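Local coordinates for hypothetical aspartyl-tRNA synthetase (Sulfolobus tokodaii, PDB 1WYD), which probably activates L-aspartate with ATP and transfers it to the acceptor end of both tRNA(Asp) and tRNA(Asn), at residues I114-R117 and L118-R121. Residues are numbered along the deposited sequence; the frame is centred on the assembly and turned at random.
Sequences IDTR and LRER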
loop_
_atom_site.group_PDB
_atom_site.type_symbol
_atom_site.label_atom_id
_atom_site.label_comp_id
_atom_site.label_asym_id
_atom_site.label_seq_id
_atom_site.Cartn_x
_atom_site.Cartn_y
_atom_site.Cartn_z
ATOM N N ILE B 114 0.512 -21.109 18.563
ATOM C CA ILE B 114 0.196 -20.373 17.354
ATOM C C ILE B 114 -0.868 -21.062 16.449
ATOM O O ILE B 114 -1.863 -20.449 16.030
ATOM C CB ILE B 114 1.535 -20.127 16.623
ATOM C CG1 ILE B 114 1.569 -18.757 15.912
ATOM C CG2 ILE B 114 1.940 -21.347 15.743
ATOM C CD1 ILE B 114 0.278 -18.226 15.402
ATOM N N ASP B 115 -0.688 -22.348 16.187
ATOM C CA ASP B 115 -1.588 -23.026 15.250
ATOM C C ASP B 115 -3.001 -23.212 15.742
ATOM O O ASP B 115 -3.931 -23.093 14.954
ATOM C CB ASP B 115 -0.972 -24.301 14.704
ATOM C CG ASP B 115 0.159 -24.005 13.757
ATOM O OD1 ASP B 115 -0.050 -23.211 12.792
ATOM O OD2 ASP B 115 1.306 -24.472 13.936
ATOM N N THR B 116 -3.163 -23.452 17.040
ATOM C CA THR B 116 -4.481 -23.433 17.687
ATOM C C THR B 116 -5.152 -22.058 17.677
ATOM O O THR B 116 -6.371 -21.963 17.594
ATOM C CB THR B 116 -4.381 -23.912 19.154
ATOM O OG1 THR B 116 -3.732 -25.191 19.198
ATOM C CG2 THR B 116 -5.790 -24.146 19.748
ATOM N N ARG B 117 -4.355 -21.005 17.813
ATOM C CA ARG B 117 -4.865 -19.653 17.734
ATOM C C ARG B 117 -5.280 -19.237 16.324
ATOM O O ARG B 117 -6.276 -18.529 16.154
ATOM C CB ARG B 117 -3.818 -18.676 18.271
ATOM C CG ARG B 117 -3.736 -18.682 19.779
ATOM C CD ARG B 117 -2.330 -18.653 20.273
ATOM N NE ARG B 117 -1.696 -17.419 19.844
ATOM C CZ ARG B 117 -0.397 -17.258 19.683
ATOM N NH1 ARG B 117 0.441 -18.265 19.913
ATOM N NH2 ARG B 117 0.065 -16.071 19.286
ATOM N N LEU B 118 -4.499 -19.657 15.327
ATOM C CA LEU B 118 -4.828 -19.444 13.922
ATOM C C LEU B 118 -6.140 -20.115 13.482
ATOM O O LEU B 118 -6.772 -19.665 12.521
ATOM C CB LEU B 118 -3.675 -19.885 13.018
ATOM C CG LEU B 118 -2.338 -19.145 13.107
ATOM C CD1 LEU B 118 -1.228 -19.791 12.263
ATOM C CD2 LEU B 118 -2.536 -17.716 12.676
ATOM N N ARG B 119 -6.574 -21.168 14.163
ATOM C CA ARG B 119 -7.923 -21.694 13.885
ATOM C C ARG B 119 -8.994 -20.724 14.386
ATOM O O ARG B 119 -10.159 -20.787 13.962
ATOM C CB ARG B 119 -8.168 -23.070 14.522
ATOM C CG ARG B 119 -7.665 -24.246 13.710
ATOM C CD ARG B 119 -8.184 -25.638 14.211
ATOM N NE ARG B 119 -7.793 -25.953 15.592
ATOM C CZ ARG B 119 -6.592 -26.432 15.954
ATOM N NH1 ARG B 119 -5.655 -26.656 15.028
ATOM N NH2 ARG B 119 -6.318 -26.690 17.241
ATOM N N GLU B 120 -8.606 -19.850 15.319
ATOM C CA GLU B 120 -9.553 -18.905 15.912
ATOM C C GLU B 120 -8.880 -17.548 15.972
ATOM O O GLU B 120 -8.792 -16.882 17.013
ATOM C CB GLU B 120 -10.033 -19.411 17.286
ATOM C CG GLU B 120 -10.746 -20.758 17.229
ATOM C CD GLU B 120 -12.070 -20.700 16.472
ATOM O OE1 GLU B 120 -12.646 -19.599 16.295
ATOM O OE2 GLU B 120 -12.557 -21.779 16.057
ATOM N N ARG B 121 -8.394 -17.156 14.805
ATOM C CA ARG B 121 -7.495 -16.036 14.684
ATOM C C ARG B 121 -8.174 -14.717 15.040
ATOM O O ARG B 121 -7.582 -13.864 15.699
ATOM C CB ARG B 121 -6.922 -16.012 13.272
ATOM C CG ARG B 121 -5.893 -14.964 13.087
ATOM C CD ARG B 121 -4.829 -15.050 14.132
ATOM N NE ARG B 121 -3.557 -14.653 13.548
ATOM C CZ ARG B 121 -2.444 -14.494 14.237
ATOM N NH1 ARG B 121 -2.417 -14.734 15.552
ATOM N NH2 ARG B 121 -1.342 -14.165 13.580
HETATM O O HOH W 1 -0.747 -13.847 17.552
#
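Ile114 and Leu118 meet one helical turn apart, CD1 of Ile114 lying 3.6 Å from CG of Leu118. The same pair carries the i to i+4 backbone bond of this short helix, Leu118 N to Ile114 O at 2.8 Å, with an N-H...O angle of 161°. One residue on, the bond from Arg119 N to Asp115 O stretches to 3.4 Å and is weak, as the turn gives way to a loop. Bent at chi3 (-60°), the Arg119 chain folds back, which brings Thr116 CA under one face of the guanidinium, toward its rim. On another side a water accepts from Arg117 NH2 at 2.9 Å and Arg121 NH1 at 2.8 Å, joining two like-charged groups, while Leu118 CD2 lies over the rim of one face of the Arg121 guanidinium. Acidic partners probably offset the charge: Glu416 pairs with Arg117 and Asp124 with Arg121, whose NE also binds Pro419 O. Asp115 is salt-bridged to Arg426. The bend, with Glu120 at the N-cap position of helix 121-125, reaches Lys385 and Tyr389 of the second subunit. Both short helices link OB-fold strand 91-94 to helix 128-150 of the class II synthetase region.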